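Glutathione S-transferase, N-terminal domain protein (Pseudomonas putida, PDB 4NAX) binds oxidized glutathione disulfide, one molecule per subunit, and is probably a glutathione transferase. Local coordinates at residues A[65-79]-A[86-100]. Numbering follows the deposited sequence.
Sequences LSANNKIPAILDPNG and PLFESGAILQYLAEK. With GDS (oxidized glutathione disulfide), chain C; GOL (glycerol), chain D.
Strands 73-76 and 86-88 pair as an antiparallel beta hairpin, and helix 90-100 packs along one face of it, at 33° to strand 73-76: this is the beta-beta-alpha end of the thioredoxin-like N-terminal domain. The strand axes pass 4.7 Å apart, 161° between their directions; Ile74 N bonds Leu87 O at 2.8 Å and Leu87 N bonds Ile74 O at 3.0 Å. On the helix side of the sheet, Ile74 has CG1 between its backbone N and carbonyl carbon (chi1 62°), which lays CG1 beside Leu87 CB and carries CD1 to the Tyr96 ring, 3.9 Å from CD2; its CG2 branch packs against Ile93 CG2. On the other face, Phe88 lies under the turn 66-69, with Ala67 N 3.5 Å above its ring plane.

At the far end of the helix, Asp76 OD2 accepts two bonds. Lys100 NZ takes the syn lone pair in a salt bridge, and Tyr96 OH donates to Asp76 OD2 at 2.6 Å from the anti side, tilted out of the carboxylate plane but close to the plane of its own ring. Asp76 OD1 receives Asn78 N in an Asx turn.

At the helix start the contact forms part of the glutathione site. The cis peptide before Pro72 marks the cis-proline loop of the thioredoxin fold: Ile71 N donates to O5 and Ile71 O accepts from N5, pairing with the cysteinyl main chain of glutathione disulfide. Water links Pro72 O, Glu89 N and the ligand carboxylate, which also receives Ser90 N, 2.8 Å from OE7, and Ser90 OG on OE8. Glu89 OE1 accepts from the ligand amine N6 at 2.7 Å. An amino-acid end of the ligand is thus read by charge and backbone, and the helix N-terminus probably helps stabilise its carboxylate.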
loop_
_atom_site.group_PDB
_atom_site.type_symbol
_atom_site.label_atom_id
_atom_site.label_comp_id
_atom_site.label_asym_id
_atom_site.label_seq_id
_atom_site.Cartn_x
_atom_site.Cartn_y
_atom_site.Cartn_z
ATOM N N LEU A 65 -0.372 -9.741 17.520
ATOM C CA LEU A 65 -0.974 -10.028 16.235
ATOM C C LEU A 65 -0.633 -8.935 15.227
ATOM O O LEU A 65 -0.168 -9.215 14.127
ATOM C CB LEU A 65 -2.471 -10.184 16.379
ATOM C CG LEU A 65 -3.138 -10.639 15.084
ATOM C CD1 LEU A 65 -4.332 -11.506 15.355
ATOM C CD2 LEU A 65 -3.506 -9.448 14.225
ATOM N N SER A 66 -0.825 -7.682 15.614
ATOM C CA SER A 66 -0.679 -6.572 14.688
ATOM C C SER A 66 0.674 -5.902 14.900
ATOM O O SER A 66 0.814 -4.974 15.695
ATOM C CB SER A 66 -1.845 -5.625 14.897
ATOM O OG SER A 66 -1.908 -4.737 13.811
ATOM N N ALA A 67 1.692 -6.430 14.209
ATOM C CA ALA A 67 3.093 -6.174 14.556
ATOM C C ALA A 67 3.494 -4.718 14.411
ATOM O O ALA A 67 4.411 -4.253 15.083
ATOM C CB ALA A 67 4.039 -7.033 13.715
ATOM N N ASN A 68 2.832 -3.996 13.516
ATOM C CA ASN A 68 3.108 -2.576 13.289
ATOM C C ASN A 68 2.332 -1.660 14.227
ATOM O O ASN A 68 2.361 -0.450 14.057
ATOM C CB ASN A 68 2.853 -2.289 11.814
ATOM C CG ASN A 68 3.240 -0.894 11.381
ATOM O OD1 ASN A 68 4.309 -0.377 11.717
ATOM N ND2 ASN A 68 2.386 -0.292 10.567
ATOM N N ASN A 69 1.669 -2.231 15.225
ATOM C CA ASN A 69 0.950 -1.459 16.231
ATOM C C ASN A 69 -0.174 -0.588 15.687
ATOM O O ASN A 69 -0.507 0.435 16.274
ATOM C CB ASN A 69 1.857 -0.758 17.279
ATOM C CG ASN A 69 2.682 0.419 16.787
ATOM O OD1 ASN A 69 3.916 0.322 16.706
ATOM N ND2 ASN A 69 2.042 1.552 16.581
ATOM N N LYS A 70 -0.791 -1.033 14.591
ATOM C CA LYS A 70 -1.851 -0.258 13.959
ATOM C C LYS A 70 -3.099 -1.057 13.726
ATOM O O LYS A 70 -3.065 -2.285 13.595
ATOM C CB LYS A 70 -1.329 0.403 12.678
ATOM C CG LYS A 70 -0.254 1.458 13.048
ATOM C CD LYS A 70 0.192 2.408 12.004
ATOM C CE LYS A 70 1.253 3.296 12.607
ATOM N NZ LYS A 70 1.703 4.335 11.668
ATOM N N ILE A 71 -4.218 -0.355 13.706
ATOM C CA ILE A 71 -5.475 -0.933 13.268
ATOM C C ILE A 71 -5.678 -0.608 11.796
ATOM O O ILE A 71 -5.129 0.385 11.277
ATOM C CB ILE A 71 -6.674 -0.440 14.134
ATOM C CG1 ILE A 71 -6.958 1.068 14.002
ATOM C CG2 ILE A 71 -6.485 -0.828 15.585
ATOM C CD1 ILE A 71 -7.857 1.457 12.840
ATOM N N PRO A 72 -6.516 -1.384 11.093
ATOM C CA PRO A 72 -7.228 -2.580 11.549
ATOM C C PRO A 72 -6.359 -3.845 11.524
ATOM O O PRO A 72 -5.352 -3.925 10.808
ATOM C CB PRO A 72 -8.356 -2.703 10.545
ATOM C CG PRO A 72 -7.744 -2.203 9.267
ATOM C CD PRO A 72 -6.854 -1.044 9.704
ATOM N N ALA A 73 -6.823 -4.848 12.255
ATOM C CA ALA A 73 -6.245 -6.194 12.229
ATOM C C ALA A 73 -7.403 -7.162 12.386
ATOM O O ALA A 73 -8.450 -6.812 12.944
ATOM C CB ALA A 73 -5.217 -6.378 13.314
ATOM N N ILE A 74 -7.211 -8.375 11.890
ATOM C CA ILE A 74 -8.198 -9.431 12.036
ATOM C C ILE A 74 -7.571 -10.724 12.545
ATOM O O ILE A 74 -6.368 -10.960 12.398
ATOM C CB ILE A 74 -8.965 -9.727 10.730
ATOM C CG1 ILE A 74 -8.034 -10.225 9.612
ATOM C CG2 ILE A 74 -9.750 -8.496 10.286
ATOM C CD1 ILE A 74 -8.740 -10.878 8.446
ATOM N N LEU A 75 -8.429 -11.568 13.103
ATOM C CA LEU A 75 -8.094 -12.970 13.403
ATOM C C LEU A 75 -9.282 -13.785 12.917
ATOM O O LEU A 75 -10.366 -13.730 13.503
ATOM C CB LEU A 75 -7.833 -13.169 14.882
ATOM C CG LEU A 75 -7.478 -14.593 15.308
ATOM C CD1 LEU A 75 -6.262 -15.130 14.576
ATOM C CD2 LEU A 75 -7.264 -14.591 16.814
ATOM N N ASP A 76 -9.105 -14.484 11.799
ATOM C CA ASP A 76 -10.192 -15.261 11.200
ATOM C C ASP A 76 -10.032 -16.711 11.642
ATOM O O ASP A 76 -9.077 -17.371 11.219
ATOM C CB ASP A 76 -10.129 -15.205 9.688
ATOM C CG ASP A 76 -11.314 -15.867 9.009
ATOM O OD1 ASP A 76 -12.185 -16.379 9.734
ATOM O OD2 ASP A 76 -11.376 -15.876 7.771
ATOM N N PRO A 77 -10.953 -17.227 12.479
ATOM C CA PRO A 77 -10.819 -18.631 12.882
ATOM C C PRO A 77 -10.944 -19.583 11.687
ATOM O O PRO A 77 -10.398 -20.705 11.732
ATOM C CB PRO A 77 -11.959 -18.839 13.880
ATOM C CG PRO A 77 -12.963 -17.792 13.554
ATOM C CD PRO A 77 -12.189 -16.622 13.011
ATOM N N ASN A 78 -11.678 -19.151 10.666
ATOM C CA ASN A 78 -11.937 -19.948 9.469
ATOM C C ASN A 78 -11.029 -19.537 8.320
ATOM O O ASN A 78 -11.485 -19.258 7.222
ATOM C CB ASN A 78 -13.411 -19.853 9.098
ATOM C CG ASN A 78 -14.305 -20.046 10.304
ATOM O OD1 ASN A 78 -14.217 -21.068 10.976
ATOM N ND2 ASN A 78 -15.133 -19.047 10.617
ATOM N N GLY A 79 -9.729 -19.516 8.602
ATOM C CA GLY A 79 -8.749 -19.170 7.590
ATOM C C GLY A 79 -8.417 -20.363 6.715
ATOM O O GLY A 79 -9.077 -21.407 6.774
ATOM N N PRO A 86 -4.176 -14.827 11.327
ATOM C CA PRO A 86 -3.961 -13.449 11.765
ATOM C C PRO A 86 -3.577 -12.590 10.572
ATOM O O PRO A 86 -2.891 -13.064 9.671
ATOM C CB PRO A 86 -2.788 -13.576 12.713
ATOM C CG PRO A 86 -1.965 -14.695 12.116
ATOM C CD PRO A 86 -2.954 -15.635 11.479
ATOM N N LEU A 87 -4.032 -11.342 10.538
ATOM C CA LEU A 87 -3.663 -10.467 9.422
ATOM C C LEU A 87 -3.833 -9.009 9.812
ATOM O O LEU A 87 -4.833 -8.632 10.421
ATOM C CB LEU A 87 -4.515 -10.772 8.177
ATOM C CG LEU A 87 -3.896 -10.438 6.830
ATOM C CD1 LEU A 87 -2.651 -11.278 6.549
ATOM C CD2 LEU A 87 -4.910 -10.642 5.728
ATOM N N PHE A 88 -2.864 -8.195 9.428
ATOM C CA PHE A 88 -2.985 -6.743 9.508
ATOM C C PHE A 88 -2.704 -6.137 8.129
ATOM O O PHE A 88 -2.402 -6.854 7.183
ATOM C CB PHE A 88 -2.159 -6.178 10.667
ATOM C CG PHE A 88 -0.679 -6.372 10.533
ATOM C CD1 PHE A 88 -0.073 -7.514 11.044
ATOM C CD2 PHE A 88 0.095 -5.438 9.908
ATOM C CE1 PHE A 88 1.282 -7.716 10.917
ATOM C CE2 PHE A 88 1.459 -5.625 9.782
ATOM C CZ PHE A 88 2.050 -6.763 10.297
ATOM N N GLU A 89 -2.831 -4.812 8.060
ATOM C CA GLU A 89 -2.818 -3.975 6.853
ATOM C C GLU A 89 -4.181 -4.010 6.180
ATOM O O GLU A 89 -4.591 -5.032 5.612
ATOM C CB GLU A 89 -1.725 -4.321 5.844
ATOM C CG GLU A 89 -0.329 -4.017 6.339
ATOM C CD GLU A 89 -0.059 -2.532 6.498
ATOM O OE1 GLU A 89 -0.587 -1.731 5.683
ATOM O OE2 GLU A 89 0.698 -2.184 7.443
ATOM N N SER A 90 -4.884 -2.881 6.229
ATOM C CA SER A 90 -6.209 -2.793 5.641
ATOM C C SER A 90 -6.276 -3.334 4.223
ATOM O O SER A 90 -7.190 -4.085 3.881
ATOM C CB SER A 90 -6.718 -1.361 5.706
ATOM O OG SER A 90 -5.989 -0.497 4.865
ATOM N N GLY A 91 -5.320 -2.950 3.377
ATOM C CA GLY A 91 -5.350 -3.383 1.990
ATOM C C GLY A 91 -5.148 -4.884 1.828
ATOM O O GLY A 91 -5.703 -5.487 0.897
ATOM N N ALA A 92 -4.334 -5.491 2.696
ATOM C CA ALA A 92 -4.160 -6.945 2.690
ATOM C C ALA A 92 -5.443 -7.638 3.137
ATOM O O ALA A 92 -5.859 -8.648 2.565
ATOM C CB ALA A 92 -2.980 -7.392 3.535
ATOM N N ILE A 93 -6.078 -7.107 4.183
ATOM C CA ILE A 93 -7.346 -7.634 4.667
ATOM C C ILE A 93 -8.433 -7.527 3.597
ATOM O O ILE A 93 -9.201 -8.469 3.427
ATOM C CB ILE A 93 -7.754 -6.942 5.979
ATOM C CG1 ILE A 93 -6.726 -7.238 7.089
ATOM C CG2 ILE A 93 -9.153 -7.380 6.391
ATOM C CD1 ILE A 93 -6.821 -6.287 8.275
ATOM N N LEU A 94 -8.498 -6.405 2.885
ATOM C CA LEU A 94 -9.471 -6.289 1.815
ATOM C C LEU A 94 -9.284 -7.371 0.765
ATOM O O LEU A 94 -10.250 -7.991 0.309
ATOM C CB LEU A 94 -9.402 -4.921 1.149
ATOM C CG LEU A 94 -9.910 -3.732 1.960
ATOM C CD1 LEU A 94 -9.691 -2.432 1.190
ATOM C CD2 LEU A 94 -11.395 -3.871 2.299
ATOM N N GLN A 95 -8.047 -7.590 0.341
ATOM C CA GLN A 95 -7.795 -8.599 -0.668
ATOM C C GLN A 95 -8.134 -9.995 -0.130
ATOM O O GLN A 95 -8.767 -10.795 -0.821
ATOM C CB GLN A 95 -6.350 -8.514 -1.159
ATOM C CG GLN A 95 -6.048 -9.519 -2.241
ATOM C CD GLN A 95 -4.712 -9.304 -2.932
ATOM O OE1 GLN A 95 -3.957 -8.385 -2.640
ATOM N NE2 GLN A 95 -4.433 -10.155 -3.883
ATOM N N TYR A 96 -7.710 -10.290 1.094
ATOM C CA TYR A 96 -8.052 -11.553 1.742
ATOM C C TYR A 96 -9.580 -11.800 1.755
ATOM O O TYR A 96 -10.062 -12.862 1.353
ATOM C CB TYR A 96 -7.520 -11.589 3.177
ATOM C CG TYR A 96 -8.030 -12.781 3.957
ATOM C CD1 TYR A 96 -7.644 -14.068 3.621
ATOM C CD2 TYR A 96 -8.930 -12.637 5.007
ATOM C CE1 TYR A 96 -8.138 -15.170 4.296
ATOM C CE2 TYR A 96 -9.411 -13.733 5.697
ATOM C CZ TYR A 96 -9.013 -15.006 5.339
ATOM O OH TYR A 96 -9.450 -16.122 6.018
ATOM N N LEU A 97 -10.333 -10.799 2.203
ATOM C CA LEU A 97 -11.776 -10.952 2.298
ATOM C C LEU A 97 -12.446 -11.071 0.946
ATOM O O LEU A 97 -13.419 -11.813 0.810
ATOM C CB LEU A 97 -12.396 -9.803 3.094
ATOM C CG LEU A 97 -12.035 -9.773 4.571
ATOM C CD1 LEU A 97 -12.595 -8.508 5.212
ATOM C CD2 LEU A 97 -12.536 -10.998 5.322
ATOM N N ALA A 98 -11.946 -10.354 -0.053
ATOM C CA ALA A 98 -12.484 -10.465 -1.399
ATOM C C ALA A 98 -12.263 -11.870 -1.959
ATOM O O ALA A 98 -13.151 -12.439 -2.604
ATOM C CB ALA A 98 -11.848 -9.443 -2.308
ATOM N N GLU A 99 -11.072 -12.407 -1.726
ATOM C CA GLU A 99 -10.722 -13.730 -2.244
ATOM C C GLU A 99 -11.441 -14.851 -1.481
ATOM O O GLU A 99 -11.868 -15.847 -2.068
ATOM C CB GLU A 99 -9.194 -13.910 -2.218
ATOM C CG GLU A 99 -8.561 -12.985 -3.265
ATOM C CD GLU A 99 -7.053 -12.917 -3.264
ATOM O OE1 GLU A 99 -6.388 -13.440 -2.347
ATOM O OE2 GLU A 99 -6.517 -12.288 -4.211
ATOM N N LYS A 100 -11.616 -14.659 -0.178
ATOM C CA LYS A 100 -12.339 -15.598 0.659
ATOM C C LYS A 100 -13.798 -15.693 0.239
ATOM O O LYS A 100 -14.360 -16.781 0.149
ATOM C CB LYS A 100 -12.261 -15.149 2.119
ATOM C CG LYS A 100 -13.027 -16.007 3.111
ATOM C CD LYS A 100 -12.997 -15.357 4.499
ATOM C CE LYS A 100 -13.891 -16.046 5.502
ATOM N NZ LYS A 100 -13.260 -17.245 6.081
HETATM N N1 GDS C . 1.019 8.031 14.167
HETATM C CA1 GDS C . 0.053 8.732 13.324
HETATM C C1 GDS C . 0.536 10.125 12.988
HETATM O OE1 GDS C . 0.055 10.680 11.973
HETATM O OE2 GDS C . 1.385 10.693 13.710
HETATM C CB1 GDS C . -1.292 8.811 14.056
HETATM C CG1 GDS C . -2.488 9.142 13.154
HETATM C CD1 GDS C . -2.760 8.034 12.168
HETATM O O1 GDS C . -2.453 6.884 12.423
HETATM N N2 GDS C . -3.329 8.411 11.030
HETATM C CA2 GDS C . -3.730 7.475 9.998
HETATM C C2 GDS C . -2.959 7.706 8.726
HETATM O O2 GDS C . -2.689 8.841 8.349
HETATM C CB2 GDS C . -5.225 7.623 9.711
HETATM S SG2 GDS C . -6.306 7.098 11.035
HETATM N N3 GDS C . -2.637 6.625 8.020
HETATM C CA3 GDS C . -1.883 6.702 6.781
HETATM C C3 GDS C . -2.218 5.620 5.777
HETATM O OE3 GDS C . -1.331 5.350 4.940
HETATM O OE4 GDS C . -3.354 5.136 5.803
HETATM N N4 GDS C . -2.634 4.469 14.225
HETATM C CA4 GDS C . -2.165 4.161 15.558
HETATM C C4 GDS C . -0.810 4.736 15.865
HETATM O OE5 GDS C . -0.321 4.559 17.020
HETATM O OE6 GDS C . -0.240 5.411 14.970
HETATM C C5 GDS C . -3.357 3.592 13.540
HETATM O O5 GDS C . -3.624 2.483 13.991
HETATM C CA5 GDS C . -3.879 4.030 12.189
HETATM N N5 GDS C . -3.749 2.941 11.226
HETATM C CB5 GDS C . -5.346 4.433 12.353
HETATM S SG5 GDS C . -6.174 4.900 10.832
HETATM C CA6 GDS C . -1.988 0.692 7.230
HETATM C C6 GDS C . -3.300 0.080 6.839
HETATM O OE7 GDS C . -3.854 -0.701 7.651
HETATM O OE8 GDS C . -3.766 0.378 5.715
HETATM N N6 GDS C . -1.161 0.895 6.024
HETATM C CB6 GDS C . -2.221 2.021 7.950
HETATM C CG6 GDS C . -2.962 1.820 9.276
HETATM C CD6 GDS C . -3.049 3.078 10.096
HETATM O O6 GDS C . -2.546 4.143 9.721
HETATM C C1 GOL D . 2.118 0.756 7.145
HETATM O O1 GOL D . 1.063 0.195 7.918
HETATM C C2 GOL D . 1.912 2.296 7.289
HETATM O O2 GOL D . 0.828 2.734 6.480
HETATM C C3 GOL D . 1.587 2.774 8.710
HETATM O O3 GOL D . 2.718 2.554 9.546
HETATM O O HOH W 1 -0.317 -1.999 10.045
HETATM O O HOH W 2 -3.153 -2.355 9.783
HETATM O O HOH W 3 -14.787 -16.602 8.928
HETATM O O HOH W 4 -10.044 -18.355 4.435
#